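Local coordinates for 5-formyl-3-hydroxy-2-methylpyridine 4-carboxylate 5-dehydrogenase (Mesorhizobium japonicum MAFF 303099, PDB 4OM8), which oxidises 5-formyl-3-hydroxy-2-methylpyridine-4-carboxylate with NAD(+) in vitamin B6 degradation and can also reduce it with NADH to 4-pyridoxic acid, at residues A[113-118]-A[183-188]; A[135-140]-A[147-152]; A[195-200]-A[250-255]. One frame throughout, in Å; residues are numbered along the deposited sequence.

Interaction 1: residues A[113-118]-A[183-188]. With NAD (nicotinamide-adenine-dinucleotide), chain C.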
loop_
_atom_site.group_PDB
_atom_site.type_symbol
_atom_site.label_atom_id
_atom_site.label_comp_id
_atom_site.label_asym_id
_atom_site.label_seq_id
_atom_site.Cartn_x
_atom_site.Cartn_y
_atom_site.Cartn_z
ATOM N N SER A 113 -22.290 6.449 11.876
ATOM C CA SER A 113 -21.266 7.482 11.964
ATOM C C SER A 113 -20.129 7.198 11.005
ATOM O O SER A 113 -19.683 6.055 10.891
ATOM C CB SER A 113 -20.702 7.580 13.380
ATOM O OG SER A 113 -19.694 8.585 13.434
ATOM N N ASP A 114 -19.632 8.260 10.366
ATOM C CA ASP A 114 -18.443 8.199 9.516
ATOM C C ASP A 114 -17.156 8.362 10.332
ATOM O O ASP A 114 -16.074 8.456 9.749
ATOM C CB ASP A 114 -18.532 9.290 8.437
ATOM C CG ASP A 114 -17.560 9.090 7.276
ATOM O OD1 ASP A 114 -17.179 7.949 6.977
ATOM O OD2 ASP A 114 -17.245 10.102 6.616
ATOM N N THR A 115 -17.260 8.369 11.664
ATOM C CA THR A 115 -16.092 8.599 12.520
ATOM C C THR A 115 -14.918 7.679 12.178
ATOM O O THR A 115 -15.094 6.510 11.841
ATOM C CB THR A 115 -16.432 8.423 14.013
ATOM O OG1 THR A 115 -15.280 8.776 14.802
ATOM C CG2 THR A 115 -16.824 6.974 14.317
ATOM N N SER A 116 -13.711 8.226 12.274
ATOM C CA SER A 116 -12.510 7.410 12.138
ATOM C C SER A 116 -12.000 6.892 13.485
ATOM O O SER A 116 -11.498 5.774 13.572
ATOM C CB SER A 116 -11.412 8.215 11.440
ATOM O OG SER A 116 -11.775 8.520 10.104
ATOM N N GLY A 117 -12.118 7.698 14.533
ATOM C CA GLY A 117 -11.408 7.394 15.763
ATOM C C GLY A 117 -12.187 7.358 17.059
ATOM O O GLY A 117 -11.612 7.099 18.113
ATOM N N ILE A 118 -13.487 7.626 16.997
ATOM C CA ILE A 118 -14.308 7.549 18.195
ATOM C C ILE A 118 -15.025 6.203 18.221
ATOM O O ILE A 118 -15.677 5.831 17.251
ATOM C CB ILE A 118 -15.313 8.706 18.243
ATOM C CG1 ILE A 118 -14.558 10.042 18.137
ATOM C CG2 ILE A 118 -16.145 8.632 19.523
ATOM C CD1 ILE A 118 -15.443 11.250 17.927
ATOM N N PRO A 183 -9.753 0.574 18.384
ATOM C CA PRO A 183 -9.339 1.912 17.942
ATOM C C PRO A 183 -8.814 1.896 16.510
ATOM O O PRO A 183 -7.909 1.121 16.208
ATOM C CB PRO A 183 -8.234 2.286 18.941
ATOM C CG PRO A 183 -8.584 1.516 20.190
ATOM C CD PRO A 183 -9.162 0.207 19.688
ATOM N N GLY A 184 -9.375 2.732 15.641
ATOM C CA GLY A 184 -8.919 2.787 14.263
ATOM C C GLY A 184 -9.499 1.697 13.378
ATOM O O GLY A 184 -9.104 1.587 12.223
ATOM N N PHE A 185 -10.429 0.900 13.913
ATOM C CA PHE A 185 -11.072 -0.194 13.170
ATOM C C PHE A 185 -9.999 -1.049 12.475
ATOM O O PHE A 185 -9.100 -1.541 13.155
ATOM C CB PHE A 185 -12.114 0.376 12.206
ATOM C CG PHE A 185 -13.040 1.375 12.857
ATOM C CD1 PHE A 185 -13.624 1.105 14.087
ATOM C CD2 PHE A 185 -13.308 2.591 12.248
ATOM C CE1 PHE A 185 -14.463 2.018 14.691
ATOM C CE2 PHE A 185 -14.134 3.516 12.848
ATOM C CZ PHE A 185 -14.727 3.229 14.067
ATOM N N VAL A 186 -10.058 -1.249 11.159
ATOM C CA VAL A 186 -8.993 -2.019 10.501
ATOM C C VAL A 186 -8.117 -1.146 9.613
ATOM O O VAL A 186 -6.880 -1.160 9.750
ATOM C CB VAL A 186 -9.567 -3.191 9.671
ATOM C CG1 VAL A 186 -8.480 -3.821 8.786
ATOM C CG2 VAL A 186 -10.165 -4.222 10.629
ATOM N N GLU A 187 -8.749 -0.384 8.721
ATOM C CA GLU A 187 -8.018 0.388 7.706
ATOM C C GLU A 187 -6.978 1.305 8.339
ATOM O O GLU A 187 -5.785 1.254 8.005
ATOM C CB GLU A 187 -8.993 1.211 6.858
ATOM C CG GLU A 187 -8.326 2.062 5.816
ATOM C CD GLU A 187 -9.287 3.076 5.235
ATOM O OE1 GLU A 187 -9.951 3.778 6.024
ATOM O OE2 GLU A 187 -9.391 3.165 3.996
ATOM N N ASN A 188 -7.407 2.156 9.259
ATOM C CA ASN A 188 -6.456 3.118 9.785
ATOM C C ASN A 188 -5.471 2.476 10.759
ATOM O O ASN A 188 -4.389 3.016 10.959
ATOM C CB ASN A 188 -7.185 4.305 10.413
ATOM C CG ASN A 188 -7.561 5.333 9.361
ATOM O OD1 ASN A 188 -6.789 5.562 8.431
ATOM N ND2 ASN A 188 -8.756 5.924 9.473
HETATM P PA NAD C . -14.869 18.363 7.726
HETATM O O1A NAD C . -14.307 19.188 8.871
HETATM O O2A NAD C . -14.319 18.527 6.317
HETATM O O5B NAD C . -16.456 18.624 7.672
HETATM C C5B NAD C . -17.263 18.657 8.850
HETATM C C4B NAD C . -18.562 19.367 8.500
HETATM O O4B NAD C . -19.489 19.221 9.576
HETATM C C3B NAD C . -18.335 20.863 8.288
HETATM O O3B NAD C . -18.817 21.260 6.997
HETATM C C2B NAD C . -19.122 21.512 9.420
HETATM O O2B NAD C . -19.695 22.788 9.093
HETATM C C1B NAD C . -20.190 20.469 9.683
HETATM N N9A NAD C . -20.844 20.533 11.002
HETATM C C8A NAD C . -20.303 20.880 12.182
HETATM N N7A NAD C . -21.222 20.786 13.175
HETATM C C5A NAD C . -22.374 20.365 12.627
HETATM C C6A NAD C . -23.736 20.060 13.099
HETATM N N6A NAD C . -24.072 20.183 14.406
HETATM N N1A NAD C . -24.640 19.653 12.182
HETATM C C2A NAD C . -24.330 19.528 10.880
HETATM N N3A NAD C . -23.112 19.789 10.381
HETATM C C4A NAD C . -22.117 20.207 11.194
HETATM O O3 NAD C . -14.841 16.827 8.216
HETATM P PN NAD C . -14.652 15.524 7.291
HETATM O O1N NAD C . -13.189 15.379 6.915
HETATM O O2N NAD C . -15.689 15.460 6.193
HETATM O O5D NAD C . -14.978 14.357 8.340
HETATM C C5D NAD C . -16.283 14.199 8.912
HETATM C C4D NAD C . -16.276 12.909 9.725
HETATM O O4D NAD C . -15.852 11.858 8.862
HETATM C C3D NAD C . -15.275 12.942 10.869
HETATM O O3D NAD C . -15.788 12.095 11.901
HETATM C C2D NAD C . -14.033 12.291 10.292
HETATM O O2D NAD C . -13.249 11.636 11.295
HETATM C C1D NAD C . -14.638 11.268 9.346
HETATM N N1N NAD C . -13.785 10.890 8.208
HETATM C C2N NAD C . -12.922 11.750 7.629
HETATM C C3N NAD C . -12.154 11.338 6.537
HETATM C C7N NAD C . -11.145 12.233 5.867
HETATM O O7N NAD C . -11.260 13.450 5.870
HETATM N N7N NAD C . -10.105 11.639 5.286
HETATM C C4N NAD C . -12.291 10.043 6.049
HETATM C C5N NAD C . -13.197 9.187 6.658
HETATM C C6N NAD C . -13.941 9.646 7.735
HETATM O O HOH W 1 -11.900 4.045 16.055
HETATM O O HOH W 2 -10.556 4.916 11.157
#

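Interaction 2: residues A[135-140]-A[147-152]. With NAD (nicotinamide-adenine-dinucleotide), chain C.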
loop_
_atom_site.group_PDB
_atom_site.type_symbol
_atom_site.label_atom_id
_atom_site.label_comp_id
_atom_site.label_asym_id
_atom_site.label_seq_id
_atom_site.Cartn_x
_atom_site.Cartn_y
_atom_site.Cartn_z
ATOM N N GLY A 135 -21.033 2.006 12.980
ATOM C CA GLY A 135 -20.042 2.724 12.204
ATOM C C GLY A 135 -20.144 2.378 10.733
ATOM O O GLY A 135 -20.283 1.211 10.372
ATOM N N MET A 136 -20.126 3.405 9.885
ATOM C CA MET A 136 -20.056 3.234 8.439
ATOM C C MET A 136 -18.937 4.153 7.981
ATOM O O MET A 136 -19.148 5.345 7.745
ATOM C CB MET A 136 -21.386 3.586 7.768
ATOM C CG MET A 136 -21.439 3.323 6.280
ATOM S SD MET A 136 -22.916 4.098 5.589
ATOM C CE MET A 136 -22.984 3.307 3.975
ATOM N N HIS A 137 -17.733 3.594 7.891
ATOM C CA HIS A 137 -16.541 4.408 7.759
ATOM C C HIS A 137 -16.048 4.411 6.318
ATOM O O HIS A 137 -15.501 3.426 5.834
ATOM C CB HIS A 137 -15.458 3.897 8.706
ATOM C CG HIS A 137 -14.178 4.655 8.616
ATOM N ND1 HIS A 137 -13.010 4.074 8.178
ATOM C CD2 HIS A 137 -13.880 5.947 8.897
ATOM C CE1 HIS A 137 -12.042 4.973 8.199
ATOM N NE2 HIS A 137 -12.540 6.117 8.638
ATOM N N TRP A 138 -16.292 5.527 5.643
ATOM C CA TRP A 138 -15.874 5.732 4.269
ATOM C C TRP A 138 -14.426 6.180 4.219
ATOM O O TRP A 138 -13.820 6.472 5.253
ATOM C CB TRP A 138 -16.757 6.781 3.604
ATOM C CG TRP A 138 -18.219 6.435 3.505
ATOM C CD1 TRP A 138 -19.104 6.230 4.537
ATOM C CD2 TRP A 138 -18.971 6.305 2.299
ATOM N NE1 TRP A 138 -20.363 5.962 4.036
ATOM C CE2 TRP A 138 -20.304 5.999 2.664
ATOM C CE3 TRP A 138 -18.646 6.408 0.939
ATOM C CZ2 TRP A 138 -21.307 5.805 1.716
ATOM C CZ3 TRP A 138 -19.644 6.203 -0.003
ATOM C CH2 TRP A 138 -20.961 5.909 0.391
ATOM N N SER A 139 -13.868 6.232 3.014
ATOM C CA SER A 139 -12.506 6.729 2.821
ATOM C C SER A 139 -12.480 7.885 1.825
ATOM O O SER A 139 -13.344 7.982 0.959
ATOM C CB SER A 139 -11.583 5.600 2.344
ATOM O OG SER A 139 -11.384 4.618 3.358
ATOM N N ASN A 140 -11.491 8.766 1.955
ATOM C CA ASN A 140 -11.401 9.937 1.087
ATOM C C ASN A 140 -10.623 9.621 -0.183
ATOM O O ASN A 140 -9.521 9.096 -0.095
ATOM C CB ASN A 140 -10.733 11.083 1.844
ATOM C CG ASN A 140 -10.699 12.369 1.047
ATOM O OD1 ASN A 140 -11.653 12.715 0.354
ATOM N ND2 ASN A 140 -9.601 13.107 1.174
ATOM N N MET A 147 -14.332 0.939 -0.967
ATOM C CA MET A 147 -14.401 0.120 0.231
ATOM C C MET A 147 -14.902 0.928 1.414
ATOM O O MET A 147 -14.438 2.044 1.652
ATOM C CB MET A 147 -13.012 -0.466 0.513
ATOM C CG MET A 147 -12.920 -1.410 1.718
ATOM S SD MET A 147 -12.810 -0.592 3.324
ATOM C CE MET A 147 -11.365 0.460 3.158
ATOM N N ILE A 148 -15.856 0.355 2.146
ATOM C CA ILE A 148 -16.430 0.959 3.342
ATOM C C ILE A 148 -16.398 -0.032 4.486
ATOM O O ILE A 148 -16.791 -1.185 4.311
ATOM C CB ILE A 148 -17.897 1.403 3.084
ATOM C CG1 ILE A 148 -17.946 2.450 1.967
ATOM C CG2 ILE A 148 -18.518 1.970 4.345
ATOM C CD1 ILE A 148 -19.359 2.726 1.443
ATOM N N GLU A 149 -15.920 0.418 5.648
ATOM C CA GLU A 149 -15.930 -0.415 6.852
ATOM C C GLU A 149 -17.264 -0.308 7.583
ATOM O O GLU A 149 -17.791 0.791 7.754
ATOM C CB GLU A 149 -14.806 -0.009 7.803
ATOM C CG GLU A 149 -13.393 -0.249 7.252
ATOM C CD GLU A 149 -12.351 0.249 8.213
ATOM O OE1 GLU A 149 -12.297 1.476 8.434
ATOM O OE2 GLU A 149 -11.601 -0.590 8.748
ATOM N N VAL A 150 -17.790 -1.444 8.029
ATOM C CA VAL A 150 -19.021 -1.481 8.818
ATOM C C VAL A 150 -18.670 -2.001 10.209
ATOM O O VAL A 150 -18.150 -3.119 10.331
ATOM C CB VAL A 150 -20.078 -2.377 8.157
ATOM C CG1 VAL A 150 -21.383 -2.288 8.933
ATOM C CG2 VAL A 150 -20.306 -1.951 6.702
ATOM N N ILE A 151 -18.906 -1.194 11.241
ATOM C CA ILE A 151 -18.429 -1.527 12.585
ATOM C C ILE A 151 -19.497 -1.486 13.665
ATOM O O ILE A 151 -19.990 -0.422 14.028
ATOM C CB ILE A 151 -17.297 -0.582 13.035
ATOM C CG1 ILE A 151 -16.279 -0.367 11.906
ATOM C CG2 ILE A 151 -16.623 -1.123 14.297
ATOM C CD1 ILE A 151 -16.422 0.972 11.166
ATOM N N ALA A 152 -19.798 -2.644 14.236
ATOM C CA ALA A 152 -20.686 -2.673 15.384
ATOM C C ALA A 152 -20.023 -2.137 16.644
ATOM O O ALA A 152 -18.868 -2.453 16.946
ATOM C CB ALA A 152 -21.163 -4.083 15.628
HETATM P PA NAD C . -14.869 18.363 7.726
HETATM O O1A NAD C . -14.307 19.188 8.871
HETATM O O2A NAD C . -14.319 18.527 6.317
HETATM O O5B NAD C . -16.456 18.624 7.672
HETATM C C5B NAD C . -17.263 18.657 8.850
HETATM C C4B NAD C . -18.562 19.367 8.500
HETATM O O4B NAD C . -19.489 19.221 9.576
HETATM C C3B NAD C . -18.335 20.863 8.288
HETATM O O3B NAD C . -18.817 21.260 6.997
HETATM C C2B NAD C . -19.122 21.512 9.420
HETATM O O2B NAD C . -19.695 22.788 9.093
HETATM C C1B NAD C . -20.190 20.469 9.683
HETATM N N9A NAD C . -20.844 20.533 11.002
HETATM C C8A NAD C . -20.303 20.880 12.182
HETATM N N7A NAD C . -21.222 20.786 13.175
HETATM C C5A NAD C . -22.374 20.365 12.627
HETATM C C6A NAD C . -23.736 20.060 13.099
HETATM N N6A NAD C . -24.072 20.183 14.406
HETATM N N1A NAD C . -24.640 19.653 12.182
HETATM C C2A NAD C . -24.330 19.528 10.880
HETATM N N3A NAD C . -23.112 19.789 10.381
HETATM C C4A NAD C . -22.117 20.207 11.194
HETATM O O3 NAD C . -14.841 16.827 8.216
HETATM P PN NAD C . -14.652 15.524 7.291
HETATM O O1N NAD C . -13.189 15.379 6.915
HETATM O O2N NAD C . -15.689 15.460 6.193
HETATM O O5D NAD C . -14.978 14.357 8.340
HETATM C C5D NAD C . -16.283 14.199 8.912
HETATM C C4D NAD C . -16.276 12.909 9.725
HETATM O O4D NAD C . -15.852 11.858 8.862
HETATM C C3D NAD C . -15.275 12.942 10.869
HETATM O O3D NAD C . -15.788 12.095 11.901
HETATM C C2D NAD C . -14.033 12.291 10.292
HETATM O O2D NAD C . -13.249 11.636 11.295
HETATM C C1D NAD C . -14.638 11.268 9.346
HETATM N N1N NAD C . -13.785 10.890 8.208
HETATM C C2N NAD C . -12.922 11.750 7.629
HETATM C C3N NAD C . -12.154 11.338 6.537
HETATM C C7N NAD C . -11.145 12.233 5.867
HETATM O O7N NAD C . -11.260 13.450 5.870
HETATM N N7N NAD C . -10.105 11.639 5.286
HETATM C C4N NAD C . -12.291 10.043 6.049
HETATM C C5N NAD C . -13.197 9.187 6.658
HETATM C C6N NAD C . -13.941 9.646 7.735
HETATM O O HOH W 3 -13.364 3.073 4.065
HETATM O O HOH W 4 -15.062 4.729 0.801
#

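Interaction 3: residues A[195-200]-A[250-255]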
loop_
_atom_site.group_PDB
_atom_site.type_symbol
_atom_site.label_atom_id
_atom_site.label_comp_id
_atom_site.label_asym_id
_atom_site.label_seq_id
_atom_site.Cartn_x
_atom_site.Cartn_y
_atom_site.Cartn_z
ATOM N N LEU A 195 2.652 3.831 8.616
ATOM C CA LEU A 195 3.155 5.185 8.838
ATOM C C LEU A 195 4.114 5.255 10.015
ATOM O O LEU A 195 5.107 5.974 9.956
ATOM C CB LEU A 195 1.991 6.155 9.073
ATOM C CG LEU A 195 1.131 6.424 7.836
ATOM C CD1 LEU A 195 -0.074 7.262 8.210
ATOM C CD2 LEU A 195 1.946 7.137 6.753
ATOM N N ARG A 196 3.822 4.515 11.085
ATOM C CA ARG A 196 4.699 4.557 12.253
ATOM C C ARG A 196 6.127 4.156 11.877
ATOM O O ARG A 196 7.104 4.815 12.266
ATOM C CB ARG A 196 4.161 3.653 13.363
ATOM C CG ARG A 196 5.045 3.653 14.624
ATOM C CD ARG A 196 4.370 2.932 15.764
ATOM N NE ARG A 196 4.119 1.529 15.473
ATOM C CZ ARG A 196 3.820 0.624 16.402
ATOM N NH1 ARG A 196 3.758 0.995 17.678
ATOM N NH2 ARG A 196 3.600 -0.649 16.061
ATOM N N GLU A 197 6.253 3.105 11.074
ATOM C CA GLU A 197 7.588 2.654 10.658
ATOM C C GLU A 197 8.210 3.611 9.640
ATOM O O GLU A 197 9.393 3.941 9.733
ATOM C CB GLU A 197 7.516 1.233 10.086
ATOM C CG GLU A 197 8.876 0.624 9.736
ATOM C CD GLU A 197 9.789 0.459 10.934
ATOM O OE1 GLU A 197 11.016 0.560 10.752
ATOM O OE2 GLU A 197 9.304 0.229 12.064
ATOM N N ALA A 198 7.405 4.073 8.681
ATOM C CA ALA A 198 7.920 4.992 7.667
ATOM C C ALA A 198 8.430 6.284 8.304
ATOM O O ALA A 198 9.514 6.761 7.973
ATOM C CB ALA A 198 6.850 5.300 6.631
ATOM N N VAL A 199 7.650 6.838 9.225
ATOM C CA VAL A 199 8.051 8.063 9.902
ATOM C C VAL A 199 9.337 7.814 10.704
ATOM O O VAL A 199 10.247 8.640 10.694
ATOM C CB VAL A 199 6.927 8.576 10.814
ATOM C CG1 VAL A 199 7.456 9.620 11.827
ATOM C CG2 VAL A 199 5.794 9.155 9.954
ATOM N N ASP A 200 9.420 6.666 11.381
ATOM C CA ASP A 200 10.614 6.357 12.170
ATOM C C ASP A 200 11.866 6.308 11.293
ATOM O O ASP A 200 12.917 6.845 11.653
ATOM C CB ASP A 200 10.451 5.032 12.922
ATOM C CG ASP A 200 11.475 4.883 14.036
ATOM O OD1 ASP A 200 11.543 5.787 14.903
ATOM O OD2 ASP A 200 12.225 3.886 14.037
ATOM N N ALA A 250 10.931 -8.185 15.778
ATOM C CA ALA A 250 11.642 -7.729 16.959
ATOM C C ALA A 250 12.345 -6.394 16.741
ATOM O O ALA A 250 12.567 -5.654 17.700
ATOM C CB ALA A 250 12.647 -8.790 17.395
ATOM N N ASP A 251 12.661 -6.060 15.491
ATOM C CA ASP A 251 13.431 -4.845 15.243
ATOM C C ASP A 251 12.586 -3.648 14.816
ATOM O O ASP A 251 13.078 -2.519 14.780
ATOM C CB ASP A 251 14.501 -5.087 14.179
ATOM C CG ASP A 251 15.631 -4.096 14.288
ATOM O OD1 ASP A 251 16.247 -4.050 15.375
ATOM O OD2 ASP A 251 15.893 -3.345 13.326
ATOM N N LEU A 252 11.315 -3.880 14.512
ATOM C CA LEU A 252 10.441 -2.787 14.072
ATOM C C LEU A 252 10.220 -1.734 15.160
ATOM O O LEU A 252 10.304 -2.036 16.356
ATOM C CB LEU A 252 9.093 -3.353 13.639
ATOM C CG LEU A 252 9.133 -4.254 12.407
ATOM C CD1 LEU A 252 7.745 -4.816 12.142
ATOM C CD2 LEU A 252 9.666 -3.482 11.196
ATOM N N SER A 253 9.935 -0.497 14.753
ATOM C CA SER A 253 9.540 0.518 15.726
ATOM C C SER A 253 8.263 0.109 16.454
ATOM O O SER A 253 7.311 -0.379 15.847
ATOM C CB SER A 253 9.331 1.871 15.046
ATOM O OG SER A 253 8.789 2.819 15.956
ATOM N N ASN A 254 8.251 0.325 17.766
ATOM C CA ASN A 254 7.065 0.088 18.570
ATOM C C ASN A 254 6.621 1.371 19.256
ATOM O O ASN A 254 6.039 1.325 20.352
ATOM C CB ASN A 254 7.320 -1.005 19.605
ATOM C CG ASN A 254 7.647 -2.337 18.964
ATOM O OD1 ASN A 254 7.084 -2.695 17.932
ATOM N ND2 ASN A 254 8.572 -3.080 19.574
ATOM N N ARG A 255 6.874 2.507 18.599
ATOM C CA ARG A 255 6.609 3.820 19.196
ATOM C C ARG A 255 5.193 3.919 19.762
ATOM O O ARG A 255 4.223 3.495 19.130
ATOM C CB ARG A 255 6.844 4.944 18.179
ATOM C CG ARG A 255 6.498 6.325 18.756
ATOM C CD ARG A 255 7.012 7.489 17.915
ATOM N NE ARG A 255 8.471 7.562 17.865
ATOM C CZ ARG A 255 9.235 8.109 18.809
ATOM N NH1 ARG A 255 8.700 8.625 19.920
ATOM N NH2 ARG A 255 10.553 8.127 18.653
HETATM O O HOH W 5 6.896 -0.541 13.147
HETATM O O HOH W 6 9.509 7.567 15.172
#

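Interaction 1: residues A[113-118]-A[183-188]
The backbone carbonyls of Thr115 and Ser116, in the loop after strand 110-113, face the turn at Gly184 and Phe185 that leads into helix 187-203, and no direct hydrogen bond crosses between the segments. Phe185 meets that loop with one corner of its ring. Its CG stands anti to the carbonyl carbon (chi1 -48°), and CE2 comes 3.3 Å from Thr115 O, which lies in the ring plane at the edge. Ser116 O approaches the same corner obliquely, 3.5 Å from CE2. Two waters supply the polar link, and both donate to Ser116 O. Water 1, seated over one face of the Phe185 ring toward its rim, accepts from Gly184 N at 2.9 Å. Water 2 accepts from Asn188 ND2 at 2.7 Å and so ties the first turn of the helix to the same carbonyl. Gly184 has backbone angles at which a CB would jam against the preceding carbonyl oxygen.

The contact lies where the Rossmann-type NAD-binding domain meets the C-terminal helical domain, beside the nicotinamide end of the cofactor. The loop is shaped by its own hydroxyls: Ser113 OG accepts from Thr115 N at 3.0 Å in an ST turn, and Thr115 OG1 accepts from Ile118 N at 3.1 Å in an ST motif. Thr115 OG1 is also hydrogen-bonded to Glu89, an NAD-binding residue. Asp114 O sits 3.2 Å from C6N of the nicotinamide ring, to which Ser116 OG comes within 3.4 Å. That hydroxyl, held beside its own backbone N, is hydrogen-bonded to NE2 of His137, a residue thought to be important for catalysis, while Ser116 CB packs against Asn188 ND2.

Interaction 2: residues A[135-140]-A[147-152]
Two donors grip His137 O: Glu149 N, at 3.0 Å, and water 3, which also links Ser139 OG and Met147 O. Both strands of a beta hairpin of the NAD-binding domain meet here, 133-137 and 147-151; the segments 135-137 and 147-151 run antiparallel, at 166°. Gly135 with Ile151 and His137 with Glu149 are the hydrogen-bonded pairs, and Met136 with Val150 between them is a non-hydrogen-bonded pair.

The hairpin also brings His137 and Glu149 together on one face of the sheet, where their side chains lie side by side and point the same way. His137 ND1 donates to Glu149 OE1 at 2.7 Å, meeting the oxygen nearly along its C-O axis, although the carboxylate oxygen lies somewhat out of the ring plane. The other oxygen, Glu149 OE2, accepts from the backbone N of both Val186 and Glu187, which holds the carboxylate at the edge of the ring. His137 NE2, hydrogen-bonded to Ser116 OG, lies 3.7 Å from C5N of the nicotinamide, which approaches the ring obliquely. An alanine at His137 would probably leave Glu149 OE1 and Ser116 OG without their ring partners and open a gap beside the nicotinamide. Ile151 CD1 packs on His137 CB at 3.9 Å and crowds the place that a side chain on Gly135 would need.

The opposite face carries Met136, whose CG touches Ile148 CG2 at 3.8 Å. Ile148 CG1 stands anti to its carbonyl carbon, and CD1 beyond it sits over the face of Trp138 in a CH-pi contact, 3.4 Å from the centroid of the six-membered ring and 4° off its normal.

Interaction 3: residues A[195-200]-A[250-255]
Arg196 lays one face of its guanidinium against the backbone of Ser253 and Asn254 and turns an edge to Arg255. Ser253 O and Asn254 CA both sit over that face, offset toward its rim. At the edge, in the guanidinium plane, NH1 donates to Arg255 O at 2.9 Å. The side chain leaves the helix with CG anti to the backbone N, then bends at chi3 (62°), which swings NE out of the extended line. The guanidinium of Arg255 is turned 73° from that of Arg196.

The next residue, Glu197, crosses Leu252 at about a right angle, with OE2 3.8 Å from Leu252 CD2. The same OE2 accepts from Ser253 N at 2.9 Å through its syn lone pair, and water 5 donates to both OE2 and Ser253 O. Ser253 CB packs against the Asp200 carboxylate, 3.7 Å from OD2. Ser253 OG accepts from Arg255 N in an ST turn. Water 6 donates to Asp200 OD1 and accepts from Arg255 NE; the salt bridge of Arg255 is with Asp257.

Arg196 and Glu197 have further partners across the dimer: Arg196 NH1 and NH2 bond to Asn254 OD1 and Ser253 O of the second subunit, and Glu197 OE1 pairs with Arg189 of the second subunit. Here helix 187-203 packs on the loop that follows helix 238-251, at the dimer interface, consistent with the C-terminal-domain dimerisation of 3-hydroxyacyl-CoA dehydrogenases.

Interactions 1 and 2 adjoin, their centres about 8 Å apart, and both touch NAD. Both strands of interaction 2 fall between the two segments of interaction 1 in sequence, and interaction 3 comes later. Strands 110-113, 133-137 and 147-151 are neighbours in one mixed sheet, so the first two contacts build the nicotinamide end of the site at its junction with the helical domain. Interaction 3 lies about 21 Å from interaction 1 and 26 Å from interaction 2, centre to centre, yet helix 187-203 runs from interaction 1 to interaction 3. One helix thus connects the nicotinamide site with the dimer interface, and all three contacts touch the second subunit.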